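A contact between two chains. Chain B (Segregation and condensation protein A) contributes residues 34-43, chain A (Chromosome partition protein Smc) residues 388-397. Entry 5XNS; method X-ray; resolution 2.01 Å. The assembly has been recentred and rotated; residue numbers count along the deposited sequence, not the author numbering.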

# COMPACT_ATOMS: atom_id res chain seq x y z
N GLU B 34 21.64 -20.76 -3.56
CA GLU B 34 20.79 -20.06 -4.52
C GLU B 34 19.63 -19.50 -3.72
O GLU B 34 19.09 -20.21 -2.85
CB GLU B 34 20.29 -20.98 -5.64
CG GLU B 34 20.51 -20.43 -7.04
CD GLU B 34 21.95 -19.93 -7.26
OE1 GLU B 34 22.12 -18.70 -7.44
OE2 GLU B 34 22.88 -20.78 -7.26
N PRO B 35 19.23 -18.24 -3.95
CA PRO B 35 18.20 -17.64 -3.08
C PRO B 35 16.89 -18.41 -3.05
O PRO B 35 16.28 -18.51 -1.98
CB PRO B 35 18.03 -16.21 -3.65
CG PRO B 35 18.87 -16.16 -4.89
CD PRO B 35 19.89 -17.24 -4.80
N LYS B 36 16.47 -18.99 -4.19
CA LYS B 36 15.21 -19.72 -4.20
C LYS B 36 15.29 -20.98 -3.34
O LYS B 36 14.28 -21.41 -2.78
CB LYS B 36 14.83 -20.09 -5.63
CG LYS B 36 13.42 -20.67 -5.74
CD LYS B 36 12.98 -20.89 -7.20
CE LYS B 36 13.86 -21.92 -7.90
NZ LYS B 36 13.36 -22.26 -9.26
N ILE B 37 16.47 -21.58 -3.24
CA ILE B 37 16.60 -22.80 -2.47
C ILE B 37 16.70 -22.48 -0.99
O ILE B 37 16.13 -23.19 -0.15
CB ILE B 37 17.80 -23.62 -2.97
CG1 ILE B 37 17.62 -23.95 -4.46
CG2 ILE B 37 17.94 -24.91 -2.18
CD1 ILE B 37 16.33 -24.69 -4.76
N ILE B 38 17.42 -21.40 -0.64
CA ILE B 38 17.37 -20.91 0.74
C ILE B 38 15.93 -20.64 1.13
O ILE B 38 15.45 -21.11 2.17
CB ILE B 38 18.24 -19.65 0.90
CG1 ILE B 38 19.70 -19.96 0.57
CG2 ILE B 38 18.15 -19.15 2.33
CD1 ILE B 38 20.52 -18.73 0.32
N ALA B 39 15.20 -19.92 0.28
CA ALA B 39 13.82 -19.57 0.62
C ALA B 39 12.97 -20.82 0.77
O ALA B 39 12.20 -20.95 1.74
CB ALA B 39 13.25 -18.64 -0.45
N ARG B 40 13.11 -21.78 -0.15
CA ARG B 40 12.29 -22.99 -0.11
C ARG B 40 12.58 -23.83 1.13
O ARG B 40 11.66 -24.38 1.75
CB ARG B 40 12.53 -23.79 -1.39
CG ARG B 40 11.69 -25.05 -1.51
CD ARG B 40 12.10 -25.83 -2.76
NE ARG B 40 11.74 -25.13 -4.00
CZ ARG B 40 12.28 -25.42 -5.18
NH1 ARG B 40 13.20 -26.37 -5.27
NH2 ARG B 40 11.90 -24.76 -6.28
N THR B 41 13.85 -23.95 1.51
CA THR B 41 14.18 -24.67 2.74
C THR B 41 13.52 -24.01 3.94
O THR B 41 12.89 -24.69 4.77
CB THR B 41 15.70 -24.72 2.94
OG1 THR B 41 16.33 -25.17 1.73
CG2 THR B 41 16.07 -25.67 4.10
N PHE B 42 13.64 -22.69 4.04
CA PHE B 42 13.01 -21.95 5.13
C PHE B 42 11.51 -22.19 5.15
O PHE B 42 10.92 -22.52 6.19
CB PHE B 42 13.35 -20.46 4.97
CG PHE B 42 12.93 -19.59 6.12
CD1 PHE B 42 13.13 -20.01 7.44
CD2 PHE B 42 12.39 -18.33 5.89
CE1 PHE B 42 12.75 -19.20 8.50
CE2 PHE B 42 12.02 -17.50 6.95
CZ PHE B 42 12.20 -17.93 8.26
N LEU B 43 10.87 -22.11 3.97
CA LEU B 43 9.42 -22.30 3.87
C LEU B 43 9.00 -23.69 4.33
O LEU B 43 8.05 -23.84 5.10
CB LEU B 43 8.96 -22.06 2.43
CG LEU B 43 7.46 -22.07 2.14
CD1 LEU B 43 6.77 -20.92 2.83
CD2 LEU B 43 7.25 -21.96 0.63
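Chain A (388-397) VVSLSLEKAM

No hydrogen bond crosses between these two stretches, although 460 Å² of surface, both sides summed, is buried where they meet. One helix of chain B is instead met by two kinds of backbone in succession, a strand and then a helix of chain A, and most of the closest contacts are between apolar side chains.

The backbone angles define the two parts of chain A. Residues 388-392 have phi between -136° and -102° and psi between 127° and 152°, an extended strand; from L393(A) onward phi and psi take helical values, such as -59/-46 at A396(A). The turn between them is secured at S392(A), the N-cap residue, whose OG accepts from K395(A) N at 3.2 Å with an N-H...acceptor angle of 165°. The helical bonds begin there too, with A396(A) N 2.9 Å from S392(A) O and M397(A) N 2.7 Å from L393(A) O.

Direction follows from the axes. The strand runs almost antiparallel to helix 35-43 of chain B, at 171° between N-to-C directions and a closest approach of 10.9 Å. The helix that follows turns across it, with a signed crossing angle of 107° and a closest approach of 10.4 Å. The CA register agrees: F42(B) lies nearest L391(A), at 8.7 Å between CA atoms, whereas P35(B) CA lies 6.7 Å from L393(A) CA and I38(B) CA lies 7.6 Å from A396(A) CA.

Strand alternation selects the residues that face chain B. The CA-to-CB bonds of V389(A) and L391(A) point toward the other chain, while that of S390(A) points away. Both valine and leucine meet F42(B), whose chi1 is t. L391(A) CB lies over one face of the ring, and L391(A) CD2 comes to 3.9 Å from F42(B) CD2. At the ring edge, near its plane, V389(A) O is 3.5 Å from F42(B) CZ, a close contact of carbonyl and ring carbon; the side chains of the same pair approach to 3.9 Å, F42(B) CE1 to V389(A) CG1.

One helical turn earlier, I38(B) spans the strand-helix junction. Its CG2 lies 4.0 Å from L391(A) CD2 and 3.7 Å from L393(A) CD2, while I38(B) CD1 reaches M397(A) SD at 3.7 Å. I38(B) CG2 and I38(B) CD1 both lie 4.0 Å from A396(A) CB, so the branches share that neighbour; chi1 is m and chi2 is t.

At the start of the chain B helix, M397(A) closes the contact. Its CA-to-CB bond points sideways, yet three successive m rotamers bring its end nearer, so that M397(A) CE packs 3.7 Å from P35(B) CD. M397(A) SD also comes within 4.2 Å of E34(B) N. L393(A) adds a looser contact, its CD1 lying 4.4 Å from P35(B) CB.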

# COMPACT_ATOMS: atom_id res chain seq x y z
N VAL A 388 7.24 -15.45 14.81
CA VAL A 388 7.99 -15.11 13.60
C VAL A 388 9.47 -15.41 13.76
O VAL A 388 10.03 -15.38 14.86
CB VAL A 388 7.79 -13.64 13.17
CG1 VAL A 388 6.31 -13.26 13.19
CG2 VAL A 388 8.61 -12.70 14.04
N VAL A 389 10.10 -15.69 12.62
CA VAL A 389 11.54 -15.90 12.50
C VAL A 389 12.00 -15.09 11.29
O VAL A 389 11.36 -15.14 10.23
CB VAL A 389 11.87 -17.39 12.31
CG1 VAL A 389 13.35 -17.58 12.00
CG2 VAL A 389 11.44 -18.19 13.54
N SER A 390 13.10 -14.35 11.44
CA SER A 390 13.54 -13.42 10.40
C SER A 390 14.86 -13.85 9.77
O SER A 390 15.80 -14.26 10.47
CB SER A 390 13.67 -12.00 10.94
OG SER A 390 14.47 -11.98 12.11
N LEU A 391 14.94 -13.70 8.45
CA LEU A 391 16.05 -14.18 7.65
C LEU A 391 16.46 -13.11 6.66
O LEU A 391 15.60 -12.50 6.02
CB LEU A 391 15.65 -15.45 6.89
CG LEU A 391 16.68 -16.12 5.99
CD1 LEU A 391 17.74 -16.81 6.86
CD2 LEU A 391 15.99 -17.13 5.06
N SER A 392 17.76 -12.88 6.54
CA SER A 392 18.29 -11.98 5.52
C SER A 392 18.85 -12.82 4.38
O SER A 392 19.66 -13.72 4.62
CB SER A 392 19.37 -11.07 6.09
OG SER A 392 20.09 -10.43 5.04
N LEU A 393 18.41 -12.55 3.15
CA LEU A 393 18.89 -13.39 2.05
C LEU A 393 20.31 -13.04 1.66
O LEU A 393 21.12 -13.93 1.36
CB LEU A 393 17.95 -13.31 0.85
CG LEU A 393 16.83 -14.35 0.89
CD1 LEU A 393 15.94 -14.25 -0.34
CD2 LEU A 393 17.38 -15.77 1.00
N GLU A 394 20.66 -11.75 1.67
CA GLU A 394 22.04 -11.36 1.42
C GLU A 394 22.97 -12.03 2.43
O GLU A 394 23.95 -12.68 2.05
CB GLU A 394 22.17 -9.83 1.46
CG GLU A 394 23.59 -9.29 1.61
CD GLU A 394 23.99 -9.08 3.08
OE1 GLU A 394 23.23 -8.44 3.83
OE2 GLU A 394 25.06 -9.59 3.48
N LYS A 395 22.66 -11.90 3.72
CA LYS A 395 23.46 -12.55 4.75
C LYS A 395 23.53 -14.06 4.51
O LYS A 395 24.62 -14.65 4.57
CB LYS A 395 22.86 -12.24 6.13
CG LYS A 395 23.54 -12.92 7.32
CD LYS A 395 22.86 -12.49 8.63
CE LYS A 395 23.82 -12.52 9.81
NZ LYS A 395 23.10 -12.27 11.10
N ALA A 396 22.39 -14.69 4.21
CA ALA A 396 22.36 -16.12 3.92
C ALA A 396 23.25 -16.48 2.74
O ALA A 396 24.00 -17.47 2.78
CB ALA A 396 20.92 -16.57 3.64
N MET A 397 23.17 -15.71 1.65
CA MET A 397 24.01 -15.98 0.49
C MET A 397 25.48 -15.94 0.87
O MET A 397 26.25 -16.83 0.50
CB MET A 397 23.71 -14.97 -0.62
CG MET A 397 22.45 -15.29 -1.41
SD MET A 397 22.55 -16.91 -2.19
CE MET A 397 23.35 -16.49 -3.74